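Local coordinates for protein aminopeptidase (Aneurinibacillus sp. AM-1, PDB 5IB9) that probably removes amino-terminal residues from peptides as a zinc-dependent aminopeptidase of the M28 family that carries a protease-associated domain, at residues 346-351 with 358-363; 296-301 with 394-399; 367-372 with 377-382. All blocks are in the same frame, centred on the assembly; numbering follows the deposited sequence.

How the interactions relate
The three contacts run from the interior of the M28 peptidase domain to its surface, and all three have a segment that touches the bound inhibitor. Interactions 1 and 2 are buried and hold neighbouring parallel strands, 294-300 and 358-364; interaction 1 joins the second to the short helix before it, interaction 2 the first to helix 382-400. They meet directly, since Ser-346 is hydrogen-bonded to Asp-301. Interaction 3 lies at the surface, in the loop between strand 358-364 and helix 382-400, nested within the long loop that interaction 2 closes. In each, aliphatic carbon lies over an aromatic face; at the surface a lysine ammonium adds charge to that theme.

Interaction 1. Residues 346-351 with 358-363; sequences SDHESF and AALFIH. With BES (2-(3-amino-2-hydroxy-4-phenyl-butyrylamino)-4-methyl-pentanoic acid), chain H.
The imidazole of His-348 turns one face to Leu-360, whose CB lies over it, where short helix 348-352 packs on strand 358-364 of the M28 peptidase domain. Leu-360 CB sits almost over the middle of the ring, 3.5 Å from its centroid and 12° off the normal, a CH-pi contact. The leucine's CD2 branch comes to 3.8 Å from His-348 CE1. With CG between the backbone N and the carbonyl carbon (chi1 59°), the ring is carried over to the strand, and chi2 of -54° turns its face to Leu-360. The ring's rotation is further fixed by NE2, which is hydrogen-bonded to the carbonyl oxygen of Glu-343. At the root of the same side chain, His-348 CB meets Ala-358 CB at 3.9 Å, and the methyl of Ala-358 also packs against Phe-351 CB. No hydrogen bond joins the two segments; the contact between them is made by carbon packing and the imidazole face. The active site is close by: Ser-346 OG is hydrogen-bonded to the zinc ligand Asp-301, making it a second-shell residue, and on the strand Ile-362 CD1 lies 3.6 Å from C11 in the phenyl ring of the inhibitor.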
loop_
_atom_site.group_PDB
_atom_site.type_symbol
_atom_site.label_atom_id
_atom_site.label_comp_id
_atom_site.label_asym_id
_atom_site.label_seq_id
_atom_site.Cartn_x
_atom_site.Cartn_y
_atom_site.Cartn_z
ATOM N N SER A 346 5.362 -15.751 7.716
ATOM C CA SER A 346 6.231 -14.742 8.471
ATOM C C SER A 346 6.784 -13.810 7.396
ATOM O O SER A 346 6.495 -13.940 6.234
ATOM C CB SER A 346 7.308 -15.428 9.314
ATOM O OG SER A 346 7.832 -14.505 10.260
ATOM N N ASP A 347 7.538 -12.828 7.850
ATOM C CA ASP A 347 7.950 -11.693 6.989
ATOM C C ASP A 347 8.878 -12.065 5.830
ATOM O O ASP A 347 8.923 -11.271 4.877
ATOM C CB ASP A 347 8.615 -10.607 7.855
ATOM C CG ASP A 347 7.639 -10.048 8.905
ATOM O OD1 ASP A 347 6.576 -9.528 8.505
ATOM O OD2 ASP A 347 7.963 -10.221 10.121
ATOM N N HIS A 348 9.453 -13.270 5.822
ATOM C CA HIS A 348 10.239 -13.674 4.636
ATOM C C HIS A 348 9.362 -13.717 3.397
ATOM O O HIS A 348 9.873 -13.511 2.293
ATOM C CB HIS A 348 10.969 -14.985 4.846
ATOM C CG HIS A 348 10.050 -16.125 5.174
ATOM N ND1 HIS A 348 9.128 -16.105 6.220
ATOM C CD2 HIS A 348 9.982 -17.339 4.592
ATOM C CE1 HIS A 348 8.480 -17.287 6.210
ATOM N NE2 HIS A 348 9.011 -18.053 5.250
ATOM N N GLU A 349 8.057 -13.958 3.547
ATOM C CA GLU A 349 7.136 -13.972 2.378
ATOM C C GLU A 349 7.098 -12.647 1.656
ATOM O O GLU A 349 6.834 -12.611 0.451
ATOM C CB GLU A 349 5.765 -14.294 2.896
ATOM C CG GLU A 349 4.768 -14.716 1.768
ATOM C CD GLU A 349 3.525 -15.354 2.407
ATOM O OE1 GLU A 349 3.600 -16.323 3.221
ATOM O OE2 GLU A 349 2.465 -14.862 2.118
ATOM N N SER A 350 7.366 -11.556 2.363
ATOM C CA SER A 350 7.360 -10.235 1.697
ATOM C C SER A 350 8.515 -9.959 0.783
ATOM O O SER A 350 8.405 -9.158 -0.151
ATOM C CB SER A 350 7.241 -9.185 2.818
ATOM O OG SER A 350 6.029 -9.426 3.581
ATOM N N PHE A 351 9.603 -10.642 1.118
ATOM C CA PHE A 351 10.850 -10.485 0.310
ATOM C C PHE A 351 10.855 -11.554 -0.763
ATOM O O PHE A 351 11.288 -11.235 -1.879
ATOM C CB PHE A 351 12.072 -10.475 1.255
ATOM C CG PHE A 351 11.988 -9.348 2.208
ATOM C CD1 PHE A 351 12.344 -8.054 1.791
ATOM C CD2 PHE A 351 11.350 -9.481 3.450
ATOM C CE1 PHE A 351 12.126 -6.927 2.628
ATOM C CE2 PHE A 351 11.162 -8.377 4.296
ATOM C CZ PHE A 351 11.562 -7.085 3.868
ATOM N N ALA A 358 15.117 -15.706 0.491
ATOM C CA ALA A 358 14.667 -15.357 1.830
ATOM C C ALA A 358 14.399 -16.665 2.518
ATOM O O ALA A 358 13.954 -17.661 1.840
ATOM C CB ALA A 358 13.343 -14.495 1.772
ATOM N N ALA A 359 14.597 -16.747 3.833
ATOM C CA ALA A 359 14.209 -17.930 4.574
ATOM C C ALA A 359 13.889 -17.518 5.990
ATOM O O ALA A 359 14.566 -16.575 6.546
ATOM C CB ALA A 359 15.429 -18.928 4.611
ATOM N N LEU A 360 13.016 -18.282 6.605
ATOM C CA LEU A 360 12.627 -18.177 8.033
ATOM C C LEU A 360 13.418 -19.188 8.794
ATOM O O LEU A 360 13.481 -20.409 8.442
ATOM C CB LEU A 360 11.135 -18.457 8.101
ATOM C CG LEU A 360 10.659 -18.774 9.515
ATOM C CD1 LEU A 360 10.832 -17.591 10.546
ATOM C CD2 LEU A 360 9.110 -19.192 9.479
ATOM N N PHE A 361 14.009 -18.714 9.864
ATOM C CA PHE A 361 14.701 -19.571 10.917
ATOM C C PHE A 361 13.816 -19.663 12.142
ATOM O O PHE A 361 13.417 -18.610 12.662
ATOM C CB PHE A 361 16.088 -18.966 11.305
ATOM C CG PHE A 361 17.068 -18.985 10.154
ATOM C CD1 PHE A 361 18.078 -19.929 10.151
ATOM C CD2 PHE A 361 16.956 -18.119 9.065
ATOM C CE1 PHE A 361 19.011 -20.034 9.085
ATOM C CE2 PHE A 361 17.903 -18.222 7.975
ATOM C CZ PHE A 361 18.882 -19.177 7.980
ATOM N N ILE A 362 13.448 -20.900 12.526
ATOM C CA ILE A 362 12.413 -21.140 13.588
ATOM C C ILE A 362 12.686 -22.516 14.135
ATOM O O ILE A 362 13.276 -23.372 13.429
ATOM C CB ILE A 362 11.038 -21.106 12.948
ATOM C CG1 ILE A 362 9.943 -21.315 14.023
ATOM C CG2 ILE A 362 10.890 -22.044 11.739
ATOM C CD1 ILE A 362 8.527 -20.816 13.506
ATOM N N HIS A 363 12.343 -22.690 15.435
ATOM C CA HIS A 363 12.443 -24.054 15.994
ATOM C C HIS A 363 11.089 -24.756 15.756
ATOM O O HIS A 363 10.068 -24.251 16.115
ATOM C CB HIS A 363 12.752 -24.035 17.440
ATOM C CG HIS A 363 14.074 -23.421 17.770
ATOM N ND1 HIS A 363 15.293 -24.030 17.607
ATOM C CD2 HIS A 363 14.333 -22.188 18.276
ATOM C CE1 HIS A 363 16.269 -23.189 17.975
ATOM N NE2 HIS A 363 15.688 -22.080 18.403
HETATM N N2 BES H . 5.577 -17.078 13.911
HETATM C C1 BES H . 4.265 -17.173 13.272
HETATM C C6 BES H . 4.393 -18.085 12.055
HETATM C C7 BES H . 4.621 -19.576 12.284
HETATM C C8 BES H . 3.994 -20.299 13.329
HETATM C C12 BES H . 5.469 -20.254 11.381
HETATM C C9 BES H . 4.226 -21.686 13.451
HETATM C C11 BES H . 5.707 -21.651 11.510
HETATM C C10 BES H . 5.084 -22.353 12.554
HETATM C C2 BES H . 3.772 -15.776 12.876
HETATM O O2 BES H . 4.046 -15.039 14.066
HETATM C C3 BES H . 2.302 -15.914 12.673
HETATM O O3 BES H . 1.614 -16.188 13.650
HETATM N N1 BES H . 1.857 -15.825 11.468
HETATM C C4 BES H . 0.429 -16.037 11.215
HETATM C C13 BES H . 0.307 -15.843 9.713
HETATM C C14 BES H . 0.657 -14.433 9.226
HETATM C C15 BES H . 0.332 -14.460 7.738
HETATM C C16 BES H . -0.054 -13.299 9.967
HETATM C C5 BES H . -0.024 -17.472 11.454
HETATM O O1 BES H . -1.260 -17.704 11.592
HETATM O O4 BES H . 0.778 -18.422 11.504
#

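Interaction 2. Residues 296-301 with 394-399; sequences GMFQLD and SAVYQA. With ZN (zinc ion), chain C; BES (2-(3-amino-2-hydroxy-4-phenyl-butyrylamino)-4-methyl-pentanoic acid), chain H.
Phe-298 presents one face of its ring to Val-396, whose CG2 methyl sits over the ring centre. This is strand-on-helix packing in the M28 peptidase domain, with strand 294-300 lying against helix 382-400, two elements far apart in sequence. The methyl carbon, Val-396 CG2, is 3.8 Å from the centroid of the Phe-298 ring and 10° off its normal, a CH-pi contact. The valine's chi1 of 166° puts CG2 anti to the carbonyl carbon, beside the backbone N, which brings this methyl over the ring. One residue earlier on the helix, Ala-395 CB comes obliquely to the ring and lies 3.7 Å from Phe-298 CE1. A single aromatic ring thus receives two aliphatic groups from adjacent helix positions, and the join is wholly apolar. Val-323 of helix 322-334 and Ile-223 of the neighbouring strand 222-228 also pack on Phe-298, placing it in the hydrophobic layer between strands and helices.

Three residues further along, the chain leaves the strand and enters the active site. Asp-301 grips a zinc ion with both carboxylate oxygens, a site completed by His-228, Asp-240 and the inhibitor. The bidentate grip is slightly uneven, with Asp-301 OD1 2.1 Å from the zinc and OD2 2.3 Å.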
loop_
_atom_site.group_PDB
_atom_site.type_symbol
_atom_site.label_atom_id
_atom_site.label_comp_id
_atom_site.label_asym_id
_atom_site.label_seq_id
_atom_site.Cartn_x
_atom_site.Cartn_y
_atom_site.Cartn_z
ATOM N N GLY A 296 20.179 -11.621 0.193
ATOM C CA GLY A 296 19.495 -12.544 1.085
ATOM C C GLY A 296 18.731 -11.775 2.180
ATOM O O GLY A 296 19.165 -10.691 2.621
ATOM N N MET A 297 17.643 -12.381 2.614
ATOM C CA MET A 297 16.871 -11.856 3.721
ATOM C C MET A 297 16.671 -13.040 4.668
ATOM O O MET A 297 16.156 -14.113 4.302
ATOM C CB MET A 297 15.487 -11.262 3.272
ATOM C CG MET A 297 14.650 -10.577 4.412
ATOM S SD MET A 297 13.681 -11.789 5.269
ATOM C CE MET A 297 13.124 -10.712 6.595
ATOM N N PHE A 298 17.178 -12.857 5.896
ATOM C CA PHE A 298 17.084 -13.825 7.040
ATOM C C PHE A 298 15.990 -13.376 7.951
ATOM O O PHE A 298 16.081 -12.327 8.539
ATOM C CB PHE A 298 18.384 -13.886 7.807
ATOM C CG PHE A 298 19.568 -14.399 7.024
ATOM C CD1 PHE A 298 20.138 -15.655 7.415
ATOM C CD2 PHE A 298 20.160 -13.693 5.970
ATOM C CE1 PHE A 298 21.235 -16.140 6.740
ATOM C CE2 PHE A 298 21.282 -14.214 5.287
ATOM C CZ PHE A 298 21.821 -15.417 5.670
ATOM N N GLN A 299 14.913 -14.136 8.083
ATOM C CA GLN A 299 13.818 -13.852 9.015
ATOM C C GLN A 299 13.873 -14.692 10.295
ATOM O O GLN A 299 14.067 -15.914 10.199
ATOM C CB GLN A 299 12.477 -14.080 8.316
ATOM C CG GLN A 299 11.279 -13.959 9.289
ATOM C CD GLN A 299 10.999 -12.504 9.762
ATOM O OE1 GLN A 299 11.642 -11.578 9.366
ATOM N NE2 GLN A 299 9.958 -12.303 10.549
ATOM N N LEU A 300 13.905 -14.031 11.448
ATOM C CA LEU A 300 14.031 -14.781 12.760
ATOM C C LEU A 300 12.679 -14.656 13.451
ATOM O O LEU A 300 12.234 -13.569 13.820
ATOM C CB LEU A 300 15.096 -14.012 13.584
ATOM C CG LEU A 300 16.524 -13.953 12.980
ATOM C CD1 LEU A 300 17.254 -12.886 13.675
ATOM C CD2 LEU A 300 17.173 -15.282 13.521
ATOM N N ASP A 301 12.007 -15.807 13.557
ATOM C CA ASP A 301 10.640 -15.808 14.233
ATOM C C ASP A 301 10.552 -17.127 14.998
ATOM O O ASP A 301 10.574 -18.194 14.365
ATOM C CB ASP A 301 9.626 -15.751 13.137
ATOM C CG ASP A 301 8.190 -15.319 13.612
ATOM O OD1 ASP A 301 7.988 -15.259 14.832
ATOM O OD2 ASP A 301 7.307 -14.902 12.831
ATOM N N SER A 394 26.893 -16.208 11.836
ATOM C CA SER A 394 27.986 -16.764 10.976
ATOM C C SER A 394 27.608 -16.901 9.527
ATOM O O SER A 394 28.478 -16.681 8.674
ATOM C CB SER A 394 28.428 -18.134 11.497
ATOM O OG SER A 394 28.950 -17.887 12.844
ATOM N N ALA A 395 26.306 -17.200 9.261
ATOM C CA ALA A 395 25.816 -17.266 7.869
ATOM C C ALA A 395 25.899 -15.878 7.239
ATOM O O ALA A 395 26.419 -15.759 6.109
ATOM C CB ALA A 395 24.363 -17.779 7.776
ATOM N N VAL A 396 25.448 -14.864 7.983
ATOM C CA VAL A 396 25.504 -13.518 7.450
ATOM C C VAL A 396 26.994 -13.084 7.265
ATOM O O VAL A 396 27.360 -12.531 6.236
ATOM C CB VAL A 396 24.789 -12.555 8.345
ATOM C CG1 VAL A 396 25.112 -11.038 7.997
ATOM C CG2 VAL A 396 23.234 -12.812 8.289
ATOM N N TYR A 397 27.808 -13.398 8.278
ATOM C CA TYR A 397 29.199 -12.913 8.170
ATOM C C TYR A 397 29.971 -13.664 7.143
ATOM O O TYR A 397 30.984 -13.155 6.615
ATOM C CB TYR A 397 29.830 -13.148 9.535
ATOM C CG TYR A 397 31.200 -12.544 9.697
ATOM C CD1 TYR A 397 31.361 -11.167 9.598
ATOM C CD2 TYR A 397 32.254 -13.334 10.018
ATOM C CE1 TYR A 397 32.646 -10.545 9.847
ATOM C CE2 TYR A 397 33.538 -12.733 10.228
ATOM C CZ TYR A 397 33.710 -11.389 10.117
ATOM O OH TYR A 397 35.036 -10.836 10.332
ATOM N N GLN A 398 29.563 -14.899 6.792
ATOM C CA GLN A 398 30.252 -15.581 5.704
ATOM C C GLN A 398 30.227 -14.678 4.430
ATOM O O GLN A 398 31.178 -14.638 3.655
ATOM C CB GLN A 398 29.584 -16.898 5.362
ATOM C CG GLN A 398 30.268 -17.729 4.195
ATOM C CD GLN A 398 29.952 -19.191 4.250
ATOM O OE1 GLN A 398 29.520 -19.724 5.304
ATOM N NE2 GLN A 398 30.116 -19.878 3.116
ATOM N N ALA A 399 29.111 -13.961 4.215
ATOM C CA ALA A 399 29.055 -12.991 3.080
ATOM C C ALA A 399 29.563 -11.633 3.548
ATOM O O ALA A 399 30.375 -10.983 2.774
ATOM C CB ALA A 399 27.548 -12.870 2.572
HETATM ZN ZN ZN C . 5.974 -14.666 14.701
HETATM N N2 BES H . 5.577 -17.078 13.911
HETATM C C1 BES H . 4.265 -17.173 13.272
HETATM C C6 BES H . 4.393 -18.085 12.055
HETATM C C7 BES H . 4.621 -19.576 12.284
HETATM C C8 BES H . 3.994 -20.299 13.329
HETATM C C12 BES H . 5.469 -20.254 11.381
HETATM C C9 BES H . 4.226 -21.686 13.451
HETATM C C11 BES H . 5.707 -21.651 11.510
HETATM C C10 BES H . 5.084 -22.353 12.554
HETATM C C2 BES H . 3.772 -15.776 12.876
HETATM O O2 BES H . 4.046 -15.039 14.066
HETATM C C3 BES H . 2.302 -15.914 12.673
HETATM O O3 BES H . 1.614 -16.188 13.650
HETATM N N1 BES H . 1.857 -15.825 11.468
HETATM C C4 BES H . 0.429 -16.037 11.215
HETATM C C13 BES H . 0.307 -15.843 9.713
HETATM C C14 BES H . 0.657 -14.433 9.226
HETATM C C15 BES H . 0.332 -14.460 7.738
HETATM C C16 BES H . -0.054 -13.299 9.967
HETATM C C5 BES H . -0.024 -17.472 11.454
HETATM O O1 BES H . -1.260 -17.704 11.592
HETATM O O4 BES H . 0.778 -18.422 11.504
#

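Interaction 3. Residues 367-372 with 377-382; sequences EPWYHT and LDKISK. With ZN (zinc ion), chain B; BES (2-(3-amino-2-hydroxy-4-phenyl-butyrylamino)-4-methyl-pentanoic acid), chain H.
The loop that carries a zinc-binding histidine into the inhibitor pocket has on its surface side a cation-pi contact between Trp-369 and Lys-379. Trp-369 lies in two overlapping beta turns, type I from Glu-367 to Tyr-370 and type II from Trp-369 to Thr-372; Lys-379 ends a short 3-10 segment. The two side chains cross at about a right angle, and the lysine lies over one face of the indole. Its CE is 3.6 Å from the centroid of the five-membered ring and its CD comes within 3.5 Å of Trp-369 NE1. Lys-379 NZ stands higher, 4.8 Å from that centroid but only 3° off the normal. Bends at chi2 (-66°) and chi4 (-71°) bring the methylenes across the ring before the ammonium turns outward. There NZ forms a salt bridge with Asp-378 OD1 at 2.8 Å, using the oxygen's syn lone pair, and is hydrogen-bonded to Thr-376 OG1 and Asn-374 O. Pro-368 CB lies over the opposite face of the indole, toward the rim, and Trp-369 NE1 is hydrogen-bonded to Asp-307.

The carbonyl oxygen of Trp-369 accepts from both Thr-372 N (3.0 Å) and Thr-372 OG1 (2.7 Å), which reach it from the same face of the carbonyl plane. The N-H bond closes the type II turn that holds His-371, and the hydroxyl adds a second grip on the same oxygen. His-371 NE2 binds zinc at 2.0 Å alongside Asp-240 and Glu-273. The ring of Tyr-370 has one face toward the inhibitor's phenyl group.

With Lys-379 NZ also paired to Asp-378 and well above the ring, the attraction to the indole probably owes part of its strength to CE, polarised by the adjacent ammonium.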
loop_
_atom_site.group_PDB
_atom_site.type_symbol
_atom_site.label_atom_id
_atom_site.label_comp_id
_atom_site.label_asym_id
_atom_site.label_seq_id
_atom_site.Cartn_x
_atom_site.Cartn_y
_atom_site.Cartn_z
ATOM N N GLU A 367 6.368 -24.897 19.950
ATOM C CA GLU A 367 5.898 -25.183 21.322
ATOM C C GLU A 367 4.372 -25.077 21.433
ATOM O O GLU A 367 3.670 -24.496 20.584
ATOM C CB GLU A 367 6.563 -24.160 22.206
ATOM C CG GLU A 367 6.014 -22.742 21.905
ATOM C CD GLU A 367 6.953 -21.953 21.036
ATOM O OE1 GLU A 367 7.613 -22.517 20.143
ATOM O OE2 GLU A 367 7.118 -20.714 21.334
ATOM N N PRO A 368 3.809 -25.623 22.521
ATOM C CA PRO A 368 2.369 -25.501 22.722
ATOM C C PRO A 368 1.872 -24.098 23.085
ATOM O O PRO A 368 0.648 -23.844 23.013
ATOM C CB PRO A 368 2.125 -26.393 23.939
ATOM C CG PRO A 368 3.305 -27.262 24.031
ATOM C CD PRO A 368 4.475 -26.440 23.515
ATOM N N TRP A 369 2.820 -23.193 23.408
ATOM C CA TRP A 369 2.521 -21.876 24.023
ATOM C C TRP A 369 2.325 -20.764 22.985
ATOM O O TRP A 369 1.878 -19.664 23.327
ATOM C CB TRP A 369 3.620 -21.487 24.991
ATOM C CG TRP A 369 4.176 -22.621 25.779
ATOM C CD1 TRP A 369 5.474 -22.965 25.904
ATOM C CD2 TRP A 369 3.412 -23.574 26.546
ATOM N NE1 TRP A 369 5.616 -24.048 26.742
ATOM C CE2 TRP A 369 4.352 -24.456 27.121
ATOM C CE3 TRP A 369 2.041 -23.719 26.810
ATOM C CZ2 TRP A 369 3.979 -25.527 27.951
ATOM C CZ3 TRP A 369 1.646 -24.818 27.609
ATOM C CH2 TRP A 369 2.643 -25.695 28.168
ATOM N N TYR A 370 2.554 -21.114 21.715
ATOM C CA TYR A 370 2.408 -20.250 20.608
ATOM C C TYR A 370 1.021 -19.538 20.569
ATOM O O TYR A 370 0.027 -20.217 20.608
ATOM C CB TYR A 370 2.577 -21.233 19.430
ATOM C CG TYR A 370 2.225 -20.669 18.103
ATOM C CD1 TYR A 370 2.856 -19.560 17.641
ATOM C CD2 TYR A 370 1.279 -21.290 17.292
ATOM C CE1 TYR A 370 2.545 -19.018 16.394
ATOM C CE2 TYR A 370 0.960 -20.766 16.045
ATOM C CZ TYR A 370 1.592 -19.608 15.623
ATOM O OH TYR A 370 1.279 -19.077 14.376
ATOM N N HIS A 371 0.951 -18.201 20.553
ATOM C CA HIS A 371 -0.265 -17.429 20.454
ATOM C C HIS A 371 -1.139 -17.537 21.706
ATOM O O HIS A 371 -2.287 -17.169 21.639
ATOM C CB HIS A 371 -1.023 -17.685 19.168
ATOM C CG HIS A 371 -0.358 -17.075 17.946
ATOM N ND1 HIS A 371 -0.943 -17.093 16.708
ATOM C CD2 HIS A 371 0.870 -16.505 17.797
ATOM C CE1 HIS A 371 -0.111 -16.497 15.828
ATOM N NE2 HIS A 371 0.999 -16.173 16.467
ATOM N N THR A 372 -0.525 -17.888 22.794
ATOM C CA THR A 372 -1.241 -18.032 24.132
ATOM C C THR A 372 -0.685 -17.136 25.182
ATOM O O THR A 372 0.487 -16.708 25.134
ATOM C CB THR A 372 -1.172 -19.518 24.698
ATOM O OG1 THR A 372 0.061 -19.737 25.345
ATOM C CG2 THR A 372 -1.474 -20.571 23.636
ATOM N N LEU A 377 8.428 -15.392 29.311
ATOM C CA LEU A 377 9.869 -15.473 29.521
ATOM C C LEU A 377 10.379 -16.795 30.102
ATOM O O LEU A 377 11.494 -17.252 29.763
ATOM C CB LEU A 377 10.334 -14.312 30.403
ATOM C CG LEU A 377 11.789 -14.148 30.706
ATOM C CD1 LEU A 377 12.554 -13.730 29.388
ATOM C CD2 LEU A 377 12.032 -13.092 31.730
ATOM N N ASP A 378 9.565 -17.400 30.981
ATOM C CA ASP A 378 10.030 -18.671 31.618
ATOM C C ASP A 378 10.103 -19.878 30.669
ATOM O O ASP A 378 10.620 -20.944 31.034
ATOM C CB ASP A 378 9.231 -18.948 32.898
ATOM C CG ASP A 378 7.805 -19.340 32.646
ATOM O OD1 ASP A 378 7.340 -19.366 31.496
ATOM O OD2 ASP A 378 7.069 -19.677 33.644
ATOM N N LYS A 379 9.628 -19.735 29.418
ATOM C CA LYS A 379 9.883 -20.764 28.438
ATOM C C LYS A 379 11.109 -20.550 27.586
ATOM O O LYS A 379 11.455 -21.456 26.797
ATOM C CB LYS A 379 8.734 -20.881 27.527
ATOM C CG LYS A 379 7.345 -20.662 28.094
ATOM C CD LYS A 379 7.084 -21.860 29.110
ATOM C CE LYS A 379 5.587 -21.825 29.390
ATOM N NZ LYS A 379 5.193 -20.641 30.220
ATOM N N ILE A 380 11.820 -19.446 27.789
ATOM C CA ILE A 380 12.958 -19.146 26.955
ATOM C C ILE A 380 14.268 -19.857 27.379
ATOM O O ILE A 380 14.646 -19.931 28.588
ATOM C CB ILE A 380 13.172 -17.606 26.894
ATOM C CG1 ILE A 380 11.877 -16.963 26.331
ATOM C CG2 ILE A 380 14.518 -17.305 26.141
ATOM C CD1 ILE A 380 11.672 -17.235 24.778
ATOM N N SER A 381 14.952 -20.405 26.355
ATOM C CA SER A 381 16.243 -21.007 26.505
ATOM C C SER A 381 17.353 -20.076 25.973
ATOM O O SER A 381 17.439 -19.814 24.741
ATOM C CB SER A 381 16.264 -22.329 25.698
ATOM O OG SER A 381 17.648 -22.707 25.650
ATOM N N LYS A 382 18.253 -19.616 26.854
ATOM C CA LYS A 382 19.406 -18.854 26.447
ATOM C C LYS A 382 20.302 -19.634 25.480
ATOM O O LYS A 382 20.901 -19.082 24.549
ATOM C CB LYS A 382 20.197 -18.408 27.638
ATOM C CG LYS A 382 19.410 -17.397 28.491
ATOM C CD LYS A 382 20.079 -17.314 29.863
ATOM C CE LYS A 382 21.306 -16.455 29.815
ATOM N NZ LYS A 382 21.568 -15.975 31.304
HETATM ZN ZN ZN B . 2.600 -15.243 15.580
HETATM N N2 BES H . 5.577 -17.078 13.911
HETATM C C1 BES H . 4.265 -17.173 13.272
HETATM C C6 BES H . 4.393 -18.085 12.055
HETATM C C7 BES H . 4.621 -19.576 12.284
HETATM C C8 BES H . 3.994 -20.299 13.329
HETATM C C12 BES H . 5.469 -20.254 11.381
HETATM C C9 BES H . 4.226 -21.686 13.451
HETATM C C11 BES H . 5.707 -21.651 11.510
HETATM C C10 BES H . 5.084 -22.353 12.554
HETATM C C2 BES H . 3.772 -15.776 12.876
HETATM O O2 BES H . 4.046 -15.039 14.066
HETATM C C3 BES H . 2.302 -15.914 12.673
HETATM O O3 BES H . 1.614 -16.188 13.650
HETATM N N1 BES H . 1.857 -15.825 11.468
HETATM C C4 BES H . 0.429 -16.037 11.215
HETATM C C13 BES H . 0.307 -15.843 9.713
HETATM C C14 BES H . 0.657 -14.433 9.226
HETATM C C15 BES H . 0.332 -14.460 7.738
HETATM C C16 BES H . -0.054 -13.299 9.967
HETATM C C5 BES H . -0.024 -17.472 11.454
HETATM O O1 BES H . -1.260 -17.704 11.592
HETATM O O4 BES H . 0.778 -18.422 11.504
#